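Local coordinates for CELL WALL surface anchor family protein (Streptococcus pneumoniae, PDB 2X9W) that probably serves as the backbone subunit of the pneumococcal pilus, forming its shaft from surface-exposed beta-rich Cna-B-like domains, at residues N154-N159 against N210-N215; H31-V36 against V261-K266; N149-N154 against K219-S224; D136-Y141 against P253-E258. The protein carries 1 engineered substitution. All coordinates share one frame; numbering follows the deposited sequence.

Contact 1: N154-N159 against N210-N215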
loop_
_atom_site.group_PDB
_atom_site.type_symbol
_atom_site.label_atom_id
_atom_site.label_comp_id
_atom_site.label_asym_id
_atom_site.label_seq_id
_atom_site.Cartn_x
_atom_site.Cartn_y
_atom_site.Cartn_z
ATOM N N ASN A 154 -0.966 -3.877 -11.203
ATOM C CA ASN A 154 -0.061 -5.024 -11.225
ATOM C C ASN A 154 1.370 -4.529 -11.255
ATOM O O ASN A 154 1.641 -3.403 -11.689
ATOM C CB ASN A 154 -0.341 -5.922 -12.440
ATOM C CG ASN A 154 0.266 -7.303 -12.287
ATOM O OD1 ASN A 154 0.712 -7.663 -11.209
ATOM N ND2 ASN A 154 0.268 -8.082 -13.355
ATOM N N LYS A 155 2.279 -5.362 -10.777
ATOM C CA LYS A 155 3.699 -5.062 -10.811
ATOM C C LYS A 155 4.248 -5.528 -12.151
ATOM O O LYS A 155 3.655 -6.396 -12.802
ATOM C CB LYS A 155 4.420 -5.792 -9.670
ATOM C CG LYS A 155 4.146 -5.237 -8.288
ATOM C CD LYS A 155 4.790 -6.110 -7.204
ATOM C CE LYS A 155 4.675 -5.445 -5.836
ATOM N NZ LYS A 155 5.106 -6.365 -4.765
ATOM N N PRO A 156 5.361 -4.936 -12.591
ATOM C CA PRO A 156 6.070 -5.514 -13.735
ATOM C C PRO A 156 6.644 -6.853 -13.314
ATOM O O PRO A 156 6.531 -7.216 -12.138
ATOM C CB PRO A 156 7.233 -4.537 -13.972
ATOM C CG PRO A 156 6.883 -3.306 -13.216
ATOM C CD PRO A 156 6.002 -3.714 -12.083
ATOM N N ASN A 157 7.255 -7.575 -14.252
ATOM C CA ASN A 157 7.970 -8.789 -13.907
ATOM C C ASN A 157 9.385 -8.415 -13.461
ATOM O O ASN A 157 9.722 -7.235 -13.436
ATOM C CB ASN A 157 7.966 -9.770 -15.088
ATOM C CG ASN A 157 8.781 -9.270 -16.280
ATOM O OD1 ASN A 157 9.601 -8.359 -16.155
ATOM N ND2 ASN A 157 8.553 -9.875 -17.448
ATOM N N GLU A 158 10.203 -9.402 -13.110
ATOM C CA GLU A 158 11.555 -9.156 -12.587
ATOM C C GLU A 158 12.456 -8.379 -13.543
ATOM O O GLU A 158 13.472 -7.818 -13.133
ATOM C CB GLU A 158 12.250 -10.482 -12.278
ATOM C CG GLU A 158 11.567 -11.321 -11.222
ATOM C CD GLU A 158 12.210 -12.691 -11.067
ATOM O OE1 GLU A 158 13.075 -13.053 -11.904
ATOM O OE2 GLU A 158 11.844 -13.405 -10.106
ATOM N N ASN A 159 12.095 -8.384 -14.823
ATOM C CA ASN A 159 12.841 -7.662 -15.842
ATOM C C ASN A 159 12.425 -6.193 -15.921
ATOM O O ASN A 159 13.051 -5.396 -16.622
ATOM C CB ASN A 159 12.621 -8.321 -17.207
ATOM C CG ASN A 159 13.222 -9.716 -17.294
ATOM O OD1 ASN A 159 14.240 -10.022 -16.654
ATOM N ND2 ASN A 159 12.597 -10.570 -18.103
ATOM N N ASN A 210 8.767 -1.263 -21.058
ATOM C CA ASN A 210 10.040 -1.684 -20.482
ATOM C C ASN A 210 10.537 -0.718 -19.414
ATOM O O ASN A 210 10.026 0.396 -19.281
ATOM C CB ASN A 210 11.095 -1.784 -21.589
ATOM C CG ASN A 210 10.716 -2.776 -22.674
ATOM O OD1 ASN A 210 10.537 -3.966 -22.408
ATOM N ND2 ASN A 210 10.599 -2.291 -23.907
ATOM N N GLY A 211 11.542 -1.148 -18.659
ATOM C CA GLY A 211 12.203 -0.282 -17.701
ATOM C C GLY A 211 11.323 0.289 -16.606
ATOM O O GLY A 211 11.547 1.410 -16.143
ATOM N N LEU A 212 10.318 -0.476 -16.192
ATOM C CA LEU A 212 9.499 -0.089 -15.061
ATOM C C LEU A 212 10.130 -0.634 -13.785
ATOM O O LEU A 212 11.020 -1.470 -13.836
ATOM C CB LEU A 212 8.067 -0.616 -15.223
ATOM C CG LEU A 212 7.276 -0.037 -16.408
ATOM C CD1 LEU A 212 5.886 -0.707 -16.586
ATOM C CD2 LEU A 212 7.126 1.489 -16.269
ATOM N N ASP A 213 9.650 -0.153 -12.646
ATOM C CA ASP A 213 10.168 -0.543 -11.341
ATOM C C ASP A 213 9.446 -1.794 -10.831
ATOM O O ASP A 213 8.241 -1.776 -10.624
ATOM C CB ASP A 213 9.987 0.628 -10.368
ATOM C CG ASP A 213 10.494 0.323 -8.979
ATOM O OD1 ASP A 213 10.143 -0.740 -8.427
ATOM O OD2 ASP A 213 11.243 1.162 -8.435
ATOM N N LYS A 214 10.186 -2.878 -10.617
ATOM C CA LYS A 214 9.565 -4.165 -10.300
ATOM C C LYS A 214 8.793 -4.204 -8.981
ATOM O O LYS A 214 8.010 -5.135 -8.739
ATOM C CB LYS A 214 10.607 -5.284 -10.319
ATOM C CG LYS A 214 11.552 -5.250 -9.149
ATOM C CD LYS A 214 12.794 -6.066 -9.465
ATOM C CE LYS A 214 13.555 -6.369 -8.198
ATOM N NZ LYS A 214 14.655 -7.326 -8.457
ATOM N N ASN A 215 9.022 -3.213 -8.124
ATOM C CA ASN A 215 8.333 -3.139 -6.835
ATOM C C ASN A 215 7.216 -2.112 -6.838
ATOM O O ASN A 215 6.655 -1.797 -5.792
ATOM C CB ASN A 215 9.307 -2.783 -5.712
ATOM C CG ASN A 215 10.399 -3.796 -5.559
ATOM O OD1 ASN A 215 10.131 -4.967 -5.283
ATOM N ND2 ASN A 215 11.648 -3.359 -5.738
HETATM O O HOH W 1 7.541 -7.812 -9.893
#

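Contact 2: H31-V36 against V261-K266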
loop_
_atom_site.group_PDB
_atom_site.type_symbol
_atom_site.label_atom_id
_atom_site.label_comp_id
_atom_site.label_asym_id
_atom_site.label_seq_id
_atom_site.Cartn_x
_atom_site.Cartn_y
_atom_site.Cartn_z
ATOM N N HIS A 31 -0.614 7.545 7.674
ATOM C CA HIS A 31 -1.198 6.550 8.568
ATOM C C HIS A 31 -0.150 5.543 8.971
ATOM O O HIS A 31 0.910 5.489 8.377
ATOM C CB HIS A 31 -2.379 5.832 7.910
ATOM C CG HIS A 31 -3.637 6.645 7.936
ATOM N ND1 HIS A 31 -4.472 6.677 9.031
ATOM C CD2 HIS A 31 -4.171 7.498 7.026
ATOM C CE1 HIS A 31 -5.487 7.490 8.785
ATOM N NE2 HIS A 31 -5.328 8.005 7.581
ATOM N N GLN A 32 -0.446 4.747 9.989
ATOM C CA GLN A 32 0.526 3.766 10.460
ATOM C C GLN A 32 -0.023 2.411 10.058
ATOM O O GLN A 32 -1.229 2.280 9.782
ATOM C CB GLN A 32 0.690 3.858 11.985
ATOM C CG GLN A 32 -0.589 3.530 12.740
ATOM C CD GLN A 32 -0.457 3.776 14.219
ATOM O OE1 GLN A 32 0.575 3.473 14.816
ATOM N NE2 GLN A 32 -1.496 4.343 14.823
ATOM N N VAL A 33 0.844 1.399 10.015
ATOM C CA VAL A 33 0.348 0.060 9.730
ATOM C C VAL A 33 -0.686 -0.319 10.800
ATOM O O VAL A 33 -0.465 -0.129 12.009
ATOM C CB VAL A 33 1.493 -0.992 9.655
ATOM C CG1 VAL A 33 0.921 -2.347 9.308
ATOM C CG2 VAL A 33 2.515 -0.579 8.571
ATOM N N GLY A 34 -1.820 -0.850 10.362
ATOM C CA GLY A 34 -2.864 -1.226 11.299
ATOM C C GLY A 34 -4.019 -0.249 11.357
ATOM O O GLY A 34 -5.084 -0.613 11.859
ATOM N N ASP A 35 -3.836 0.972 10.849
ATOM C CA ASP A 35 -4.947 1.918 10.798
ATOM C C ASP A 35 -6.046 1.390 9.885
ATOM O O ASP A 35 -5.799 0.871 8.798
ATOM C CB ASP A 35 -4.530 3.314 10.319
ATOM C CG ASP A 35 -3.857 4.140 11.407
ATOM O OD1 ASP A 35 -3.955 3.748 12.586
ATOM O OD2 ASP A 35 -3.215 5.191 11.090
ATOM N N VAL A 36 -7.274 1.521 10.350
ATOM C CA VAL A 36 -8.417 1.184 9.541
ATOM C C VAL A 36 -8.821 2.475 8.836
ATOM O O VAL A 36 -9.179 3.459 9.474
ATOM C CB VAL A 36 -9.551 0.588 10.429
ATOM C CG1 VAL A 36 -10.882 0.493 9.662
ATOM C CG2 VAL A 36 -9.110 -0.773 11.005
ATOM N N VAL A 261 -2.839 7.271 1.177
ATOM C CA VAL A 261 -2.294 7.212 2.522
ATOM C C VAL A 261 -0.852 6.714 2.410
ATOM O O VAL A 261 -0.472 6.134 1.393
ATOM C CB VAL A 261 -3.109 6.288 3.500
ATOM C CG1 VAL A 261 -4.596 6.753 3.612
ATOM C CG2 VAL A 261 -3.015 4.812 3.094
ATOM N N VAL A 262 -0.063 6.917 3.453
ATOM C CA VAL A 262 1.383 6.645 3.381
ATOM C C VAL A 262 1.959 6.451 4.788
ATOM O O VAL A 262 1.497 7.073 5.736
ATOM C CB VAL A 262 2.114 7.773 2.583
ATOM C CG1 VAL A 262 2.029 9.139 3.294
ATOM C CG2 VAL A 262 3.559 7.403 2.304
ATOM N N THR A 263 2.938 5.561 4.947
ATOM C CA THR A 263 3.568 5.361 6.256
ATOM C C THR A 263 4.987 5.961 6.225
ATOM O O THR A 263 5.572 6.129 5.167
ATOM C CB THR A 263 3.726 3.863 6.599
ATOM O OG1 THR A 263 4.650 3.256 5.677
ATOM C CG2 THR A 263 2.416 3.134 6.516
ATOM N N TYR A 264 5.539 6.238 7.394
ATOM C CA TYR A 264 6.861 6.842 7.486
ATOM C C TYR A 264 7.818 5.918 8.212
ATOM O O TYR A 264 7.409 4.869 8.753
ATOM C CB TYR A 264 6.777 8.191 8.209
ATOM C CG TYR A 264 5.923 9.243 7.521
ATOM C CD1 TYR A 264 5.663 9.188 6.157
ATOM C CD2 TYR A 264 5.392 10.307 8.250
ATOM C CE1 TYR A 264 4.857 10.163 5.534
ATOM C CE2 TYR A 264 4.594 11.280 7.639
ATOM C CZ TYR A 264 4.331 11.198 6.295
ATOM O OH TYR A 264 3.546 12.167 5.701
ATOM N N GLY A 265 9.096 6.295 8.242
ATOM C CA GLY A 265 10.115 5.402 8.805
ATOM C C GLY A 265 11.389 6.119 9.238
ATOM O O GLY A 265 11.512 7.308 9.025
ATOM N N LYS A 266 12.348 5.385 9.808
ATOM C CA LYS A 266 13.653 5.964 10.176
ATOM C C LYS A 266 14.766 4.923 10.132
ATOM O O LYS A 266 14.543 3.760 10.497
ATOM C CB LYS A 266 13.594 6.569 11.582
ATOM C CG LYS A 266 14.788 7.428 11.930
ATOM C CD LYS A 266 14.801 8.775 11.168
ATOM C CE LYS A 266 16.066 9.546 11.546
ATOM N NZ LYS A 266 17.231 8.946 10.796
#

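Contact 3: N149-N154 against K219-S224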
loop_
_atom_site.group_PDB
_atom_site.type_symbol
_atom_site.label_atom_id
_atom_site.label_comp_id
_atom_site.label_asym_id
_atom_site.label_seq_id
_atom_site.Cartn_x
_atom_site.Cartn_y
_atom_site.Cartn_z
ATOM N N ASN A 149 -15.520 -2.453 -15.815
ATOM C CA ASN A 149 -15.113 -2.453 -14.421
ATOM C C ASN A 149 -13.813 -1.635 -14.257
ATOM O O ASN A 149 -13.413 -0.943 -15.180
ATOM C CB ASN A 149 -14.986 -3.898 -13.922
ATOM C CG ASN A 149 -14.034 -4.718 -14.782
ATOM O OD1 ASN A 149 -12.953 -4.255 -15.106
ATOM N ND2 ASN A 149 -14.438 -5.928 -15.158
ATOM N N THR A 150 -13.169 -1.699 -13.100
ATOM C CA THR A 150 -12.055 -0.790 -12.803
ATOM C C THR A 150 -10.714 -1.477 -13.040
ATOM O O THR A 150 -10.626 -2.722 -12.975
ATOM C CB THR A 150 -12.153 -0.240 -11.345
ATOM O OG1 THR A 150 -11.367 0.950 -11.207
ATOM C CG2 THR A 150 -11.664 -1.299 -10.315
ATOM N N PRO A 151 -9.654 -0.691 -13.333
ATOM C CA PRO A 151 -8.361 -1.365 -13.567
ATOM C C PRO A 151 -7.837 -2.137 -12.359
ATOM O O PRO A 151 -8.104 -1.756 -11.229
ATOM C CB PRO A 151 -7.412 -0.206 -13.908
ATOM C CG PRO A 151 -8.329 0.853 -14.530
ATOM C CD PRO A 151 -9.631 0.729 -13.751
ATOM N N LYS A 152 -7.102 -3.219 -12.608
ATOM C CA LYS A 152 -6.476 -4.030 -11.562
ATOM C C LYS A 152 -4.981 -3.770 -11.579
ATOM O O LYS A 152 -4.312 -4.152 -12.529
ATOM C CB LYS A 152 -6.714 -5.529 -11.840
ATOM C CG LYS A 152 -8.088 -6.041 -11.389
ATOM C CD LYS A 152 -9.200 -5.366 -12.158
ATOM C CE LYS A 152 -10.589 -5.842 -11.725
ATOM N NZ LYS A 152 -11.574 -5.499 -12.811
ATOM N N PRO A 153 -4.450 -3.084 -10.555
ATOM C CA PRO A 153 -3.020 -2.720 -10.602
ATOM C C PRO A 153 -2.132 -3.956 -10.573
ATOM O O PRO A 153 -2.515 -4.974 -10.001
ATOM C CB PRO A 153 -2.814 -1.901 -9.311
ATOM C CG PRO A 153 -4.183 -1.437 -8.938
ATOM C CD PRO A 153 -5.131 -2.519 -9.380
ATOM N N ASN A 154 -0.966 -3.877 -11.203
ATOM C CA ASN A 154 -0.061 -5.024 -11.225
ATOM C C ASN A 154 1.370 -4.529 -11.255
ATOM O O ASN A 154 1.641 -3.403 -11.689
ATOM C CB ASN A 154 -0.341 -5.922 -12.440
ATOM C CG ASN A 154 0.266 -7.303 -12.287
ATOM O OD1 ASN A 154 0.712 -7.663 -11.209
ATOM N ND2 ASN A 154 0.268 -8.082 -13.355
ATOM N N LYS A 219 -1.036 0.597 -13.627
ATOM C CA LYS A 219 -2.281 0.196 -14.262
ATOM C C LYS A 219 -2.349 0.809 -15.652
ATOM O O LYS A 219 -1.866 1.923 -15.875
ATOM C CB LYS A 219 -3.481 0.649 -13.423
ATOM C CG LYS A 219 -3.415 2.123 -13.041
ATOM C CD LYS A 219 -4.536 2.545 -12.072
ATOM C CE LYS A 219 -4.552 4.067 -11.956
ATOM N NZ LYS A 219 -5.363 4.548 -10.814
ATOM N N PHE A 220 -2.905 0.069 -16.604
ATOM C CA PHE A 220 -3.197 0.656 -17.910
ATOM C C PHE A 220 -4.637 1.162 -17.861
ATOM O O PHE A 220 -5.577 0.353 -17.799
ATOM C CB PHE A 220 -3.079 -0.392 -19.021
ATOM C CG PHE A 220 -1.661 -0.799 -19.349
ATOM C CD1 PHE A 220 -0.893 -0.040 -20.229
ATOM C CD2 PHE A 220 -1.121 -1.973 -18.833
ATOM C CE1 PHE A 220 0.394 -0.414 -20.557
ATOM C CE2 PHE A 220 0.175 -2.354 -19.151
ATOM C CZ PHE A 220 0.936 -1.583 -20.015
ATOM N N VAL A 221 -4.820 2.485 -17.880
ATOM C CA VAL A 221 -6.176 3.049 -17.886
ATOM C C VAL A 221 -6.621 3.348 -19.315
ATOM O O VAL A 221 -6.017 4.177 -19.984
ATOM C CB VAL A 221 -6.285 4.323 -17.010
ATOM C CG1 VAL A 221 -7.742 4.846 -16.995
ATOM C CG2 VAL A 221 -5.804 4.031 -15.594
ATOM N N GLU A 222 -7.664 2.663 -19.790
ATOM C CA GLU A 222 -8.120 2.833 -21.171
ATOM C C GLU A 222 -8.780 4.198 -21.347
ATOM O O GLU A 222 -9.653 4.574 -20.555
ATOM C CB GLU A 222 -9.088 1.700 -21.563
ATOM C CG GLU A 222 -9.676 1.785 -22.986
ATOM C CD GLU A 222 -10.498 0.543 -23.370
ATOM O OE1 GLU A 222 -11.670 0.687 -23.776
ATOM O OE2 GLU A 222 -9.970 -0.585 -23.293
ATOM N N ARG A 223 -8.351 4.961 -22.355
ATOM C CA ARG A 223 -9.107 6.150 -22.745
ATOM C C ARG A 223 -10.360 5.664 -23.457
ATOM O O ARG A 223 -10.281 4.791 -24.336
ATOM C CB ARG A 223 -8.302 7.081 -23.660
ATOM C CG ARG A 223 -6.971 7.519 -23.076
ATOM C CD ARG A 223 -6.270 8.534 -23.995
ATOM N NE ARG A 223 -5.061 9.050 -23.356
ATOM C CZ ARG A 223 -4.270 9.987 -23.875
ATOM N NH1 ARG A 223 -4.555 10.520 -25.059
ATOM N NH2 ARG A 223 -3.195 10.396 -23.205
ATOM N N SER A 224 -11.507 6.231 -23.085
ATOM C CA SER A 224 -12.793 5.733 -23.546
ATOM C C SER A 224 -12.858 5.540 -25.049
ATOM O O SER A 224 -12.485 6.415 -25.821
ATOM C CB SER A 224 -13.924 6.667 -23.114
ATOM O OG SER A 224 -15.115 6.326 -23.815
#

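Contact 4: D136-Y141 against P253-E258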
loop_
_atom_site.group_PDB
_atom_site.type_symbol
_atom_site.label_atom_id
_atom_site.label_comp_id
_atom_site.label_asym_id
_atom_site.label_seq_id
_atom_site.Cartn_x
_atom_site.Cartn_y
_atom_site.Cartn_z
ATOM N N ASP A 136 -8.831 2.593 -6.658
ATOM C CA ASP A 136 -9.300 3.084 -7.969
ATOM C C ASP A 136 -10.692 2.542 -8.258
ATOM O O ASP A 136 -10.921 1.350 -8.174
ATOM C CB ASP A 136 -8.295 2.832 -9.127
ATOM C CG ASP A 136 -8.073 1.331 -9.453
ATOM O OD1 ASP A 136 -7.337 0.633 -8.714
ATOM O OD2 ASP A 136 -8.587 0.863 -10.492
ATOM N N VAL A 137 -11.623 3.444 -8.554
ATOM C CA VAL A 137 -13.027 3.111 -8.664
ATOM C C VAL A 137 -13.546 3.476 -10.046
ATOM O O VAL A 137 -13.118 4.465 -10.634
ATOM C CB VAL A 137 -13.839 3.873 -7.584
ATOM C CG1 VAL A 137 -15.333 3.639 -7.739
ATOM C CG2 VAL A 137 -13.401 3.435 -6.207
ATOM N N THR A 138 -14.435 2.656 -10.592
ATOM C CA THR A 138 -15.217 3.099 -11.724
ATOM C C THR A 138 -16.685 2.915 -11.444
ATOM O O THR A 138 -17.084 2.008 -10.711
ATOM C CB THR A 138 -14.826 2.361 -13.025
ATOM O OG1 THR A 138 -15.037 0.955 -12.861
ATOM C CG2 THR A 138 -13.372 2.610 -13.326
ATOM N N PHE A 139 -17.496 3.808 -12.000
ATOM C CA PHE A 139 -18.922 3.580 -12.053
ATOM C C PHE A 139 -19.249 3.306 -13.506
ATOM O O PHE A 139 -19.092 4.183 -14.374
ATOM C CB PHE A 139 -19.728 4.782 -11.545
ATOM C CG PHE A 139 -21.232 4.607 -11.669
ATOM C CD1 PHE A 139 -21.894 3.576 -11.002
ATOM C CD2 PHE A 139 -21.988 5.512 -12.404
ATOM C CE1 PHE A 139 -23.301 3.422 -11.124
ATOM C CE2 PHE A 139 -23.381 5.391 -12.520
ATOM C CZ PHE A 139 -24.042 4.350 -11.883
ATOM N N ASN A 140 -19.695 2.079 -13.749
ATOM C CA ASN A 140 -19.979 1.585 -15.071
ATOM C C ASN A 140 -21.478 1.461 -15.253
ATOM O O ASN A 140 -22.142 0.734 -14.506
ATOM C CB ASN A 140 -19.270 0.245 -15.262
ATOM C CG ASN A 140 -17.769 0.360 -15.024
ATOM O OD1 ASN A 140 -16.991 0.684 -15.932
ATOM N ND2 ASN A 140 -17.359 0.103 -13.806
ATOM N N TYR A 141 -22.015 2.174 -16.242
ATOM C CA TYR A 141 -23.452 2.322 -16.351
ATOM C C TYR A 141 -23.878 2.557 -17.787
ATOM O O TYR A 141 -23.045 2.793 -18.659
ATOM C CB TYR A 141 -23.924 3.531 -15.513
ATOM C CG TYR A 141 -23.654 4.865 -16.183
ATOM C CD1 TYR A 141 -22.389 5.444 -16.113
ATOM C CD2 TYR A 141 -24.661 5.544 -16.879
ATOM C CE1 TYR A 141 -22.130 6.643 -16.704
ATOM C CE2 TYR A 141 -24.403 6.762 -17.506
ATOM C CZ TYR A 141 -23.125 7.308 -17.390
ATOM O OH TYR A 141 -22.800 8.511 -17.990
ATOM N N PRO A 253 -17.438 5.387 -18.620
ATOM C CA PRO A 253 -17.660 5.228 -17.176
ATOM C C PRO A 253 -17.215 6.463 -16.410
ATOM O O PRO A 253 -16.506 7.310 -16.957
ATOM C CB PRO A 253 -16.742 4.061 -16.811
ATOM C CG PRO A 253 -15.616 4.158 -17.867
ATOM C CD PRO A 253 -16.388 4.490 -19.128
ATOM N N LEU A 254 -17.639 6.578 -15.160
ATOM C CA LEU A 254 -17.116 7.634 -14.292
ATOM C C LEU A 254 -15.933 7.096 -13.524
ATOM O O LEU A 254 -15.931 5.934 -13.112
ATOM C CB LEU A 254 -18.179 8.146 -13.316
ATOM C CG LEU A 254 -19.543 8.568 -13.882
ATOM C CD1 LEU A 254 -20.362 9.184 -12.737
ATOM C CD2 LEU A 254 -19.441 9.550 -15.054
ATOM N N ASP A 255 -14.940 7.949 -13.288
ATOM C CA ASP A 255 -13.688 7.525 -12.671
ATOM C C ASP A 255 -13.212 8.670 -11.802
ATOM O O ASP A 255 -12.661 9.631 -12.323
ATOM C CB ASP A 255 -12.690 7.315 -13.801
ATOM C CG ASP A 255 -11.374 6.721 -13.345
ATOM O OD1 ASP A 255 -11.229 6.329 -12.153
ATOM O OD2 ASP A 255 -10.481 6.642 -14.230
ATOM N N PRO A 256 -13.454 8.602 -10.483
ATOM C CA PRO A 256 -13.135 9.748 -9.626
ATOM C C PRO A 256 -11.644 9.843 -9.333
ATOM O O PRO A 256 -10.895 8.880 -9.528
ATOM C CB PRO A 256 -13.884 9.410 -8.330
ATOM C CG PRO A 256 -13.810 7.895 -8.305
ATOM C CD PRO A 256 -14.187 7.569 -9.725
ATOM N N THR A 257 -11.208 11.003 -8.860
ATOM C CA THR A 257 -9.854 11.095 -8.320
ATOM C C THR A 257 -9.782 10.313 -7.000
ATOM O O THR A 257 -10.782 10.115 -6.325
ATOM C CB THR A 257 -9.418 12.560 -8.122
ATOM O OG1 THR A 257 -10.445 13.254 -7.407
ATOM C CG2 THR A 257 -9.232 13.261 -9.487
ATOM N N GLU A 258 -8.581 9.889 -6.625
ATOM C CA GLU A 258 -8.416 8.930 -5.545
ATOM C C GLU A 258 -7.553 9.496 -4.405
ATOM O O GLU A 258 -6.513 10.106 -4.645
ATOM C CB GLU A 258 -7.794 7.640 -6.121
ATOM C CG GLU A 258 -8.432 7.193 -7.462
ATOM C CD GLU A 258 -7.468 6.407 -8.393
ATOM O OE1 GLU A 258 -6.258 6.288 -8.100
ATOM O OE2 GLU A 258 -7.933 5.908 -9.437
HETATM O O HOH W 2 -10.630 6.062 -9.555
#

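Contact 1: N154-N159 against N210-N215
The C-gamma exo ring of Pro-156 turns its CG-CD edge to the 210-215 loop. Pro-156 CD lies 3.3 Å from Asp-213 O, and Pro-156 CG is 3.6 Å from Leu-212 CB, the two side chains crossing at about a right angle. The contact is van der Waals packing helped by one water, which donates to both Pro-156 O and Lys-214 O, 3.0 Å away in the case of Lys-214 O, and so ties two backbone carbonyls together. Lys-155 runs out extended, its CD 3.7 Å from Lys-214 O, before its ammonium reaches a salt bridge with Glu-62. From the other loop, Lys-214 places CB 3.8 Å from Asn-157 O; with CG lodged between the backbone N and the carbonyl carbon (chi1 72°), the extended chain passes Glu-158 O at CD. Each loop also holds an Asx turn. Asn-157 OD1 accepts from Asn-159 N at 2.8 Å, the donor standing 47° above the carbonyl plane, while Asp-213 OD1 takes Asn-215 N at 2.7 Å nearly along the C-O axis. Tyr-218, at the start of strand 218-222, packs on both Pro-156 and Leu-212. The contact joins the linker entering strand 162-170 to the loop between strands 206-209 and 218-222, and a backbone hydrogen bond between Leu-212 and Gly-160 fastens it further.

Contact 2: H31-V36 against V261-K266
A type II beta turn, Gln-32 to Asp-35, follows directly on the short parallel pairing of strands 29-30 and 260-271, and its lead-in residue His-31 carries that pairing one bond further against Val-262. His-31 N donates to Val-262 O at 2.9 Å, with an N-H...O angle of 155°; Val-262 in turn is backbone-bonded to Val-29. The residues before and after Val-262 each touch His-31. His-31 CD2 approaches Val-261 CG1 at 3.5 Å, the two side chains crossing obliquely, while Thr-263 CG2 sits 3.4 Å from His-31 O. Thr-263 has CG2 anti to its carbonyl carbon, which leaves this methyl 4.2 Å from Val-33 CG2.

What fixes the imidazole is Asp-35. His-31 ND1 donates to Asp-35 OD2 at 2.8 Å, the acceptor only 7° out of the ring plane, and Gln-32 N reaches the same oxygen at 3.0 Å from the opposite face of the carboxylate. Two donors on one oxygen would be expected to favour the charged carboxylate. The turn closes through Asp-35 N to Gln-32 O, 3.1 Å, with Gly-34 taking the positive phi of 103°. Leu-123 of strand 113-123 covers His-31, Val-261 and Thr-263. The arrangement is a type II beta turn, with glycine at its third position and Asp-35 bonded back to His-31 and Gln-32, leading into strand 36-45 from where strands 29-30 and 260-271 pair in the mixed sheet.

Contact 3: N149-N154 against K219-S224
This is apolar packing of a proline-containing linker against an outermost strand: Pro-151 and Pro-153, on the connection between strands 133-142 and 162-170, lie against Lys-219 and Val-221 of strand 218-222. The evidence is a set of carbon-carbon approaches. Pro-151 does most of the touching. Its CB is 4.1 Å from Lys-219 CB, and its CG reaches 4.2 Å from Val-221 CG2, the ring crossing the valine at a slant. Val-221 presents that methyl because CG1 takes the position opposite the backbone N, chi1 -177°, leaving CG2 beside the nitrogen. Further along, Pro-153 CA comes 4.4 Å from Lys-219 CB, and the two backbones draw closest here, with Pro-153 CA and Lys-219 CA 4.7 Å apart.

Only the root of Lys-219 takes part; its extended chain leads away to a long, weak ion pair with Glu-258. Asp-136 lies beside Pro-151, Pro-153 and Lys-219, so the linker is packed between strand 133-142 and the edge strand. Lys-152 turns from the interface and curls back on its own segment: Lys-152 NZ donates to Thr-150 O at 2.9 Å in the carbonyl plane, and also binds Tyr-232 O.

Phe-220 packs instead on Leu-162 and Leu-164 of strand 162-170, in another sheet, while Lys-219 and Val-221 on either side of it in sequence touch the linker. This alternation is consistent with the linker lying on the outer face of a two-sheet beta sandwich, the architecture of Cna-B-like pilin domains, and joining it to the preceding domain.

Contact 4: D136-Y141 against P253-E258
Backbone hydrogen bonds come first: Phe-139 and Leu-254 form an antiparallel hydrogen-bonded pair, a single bridge with both bonds made. Phe-139 N donates to Leu-254 O at 2.9 Å, and Leu-254 N returns the bond to Phe-139 O at the same length. A CA-H...O contact, Thr-138 CA to Leu-254 O at 3.2 Å, supplements the pair.

Apolar contacts flank the bridge. Phe-139 and Leu-254 lie side by side and point the same way, CD2 of the ring 4.0 Å from CD1 of the leucine; the phenylalanine gets there with CG trans to its own nitrogen, chi1 176°. Tyr-141 adds its ring carbon CE1 on the leucine's CG, and Val-137 CB packs on Pro-256 CG at 4.1 Å. Ile-8 of strand 7-12 touches Phe-139, Leu-254 and Pro-256 alike.

In fold terms, the 253-258 connection briefly extends a sheet: strand 133-142 already pairs with strand 53-60 along its other edge, through Asp-136, Thr-138 and Asn-140, and here takes a partner from the chain that leaves the middle domain for strand 260-271.

Polar interactions gather at the Asp-136 end. One water accepts from Val-137 N and lies 2.7 Å from both Asp-255 OD1 and Glu-258 OE2, so that it bridges the two carboxylates and the backbone amide. The carboxylate of Asp-136 has its partner elsewhere, in Thr-150 OG1. Toward the far end of the strand, Asn-140 ND2 donates to Thr-138 OG1 at 2.6 Å, which holds the amide while Asn-140 OD1 faces Pro-253 CB.

How the contacts relate
Along the chain the contacts enclose one another: contact 2 spans the widest loop, then contact 4, then contact 3, with contact 1 innermost. Contacts 3 and 4 are neighbours, their centres about 10 Å apart, and touch through the probable hydrogen bond of Thr-150 OG1 with Asp-136 OD2 and a weak Lys-219 to Glu-258 ion pair. Contact 1 shares Asn-154 with contact 3 but lies about 17 Å away between centres, at the surface. Contact 2 is about 26 Å from contact 4 between centres, yet strands 133-142 and 260-271 are neighbours in one sheet. Contacts 3 and 4 place both the entering and the leaving segment against strand 133-142, consistent with a fixed domain junction.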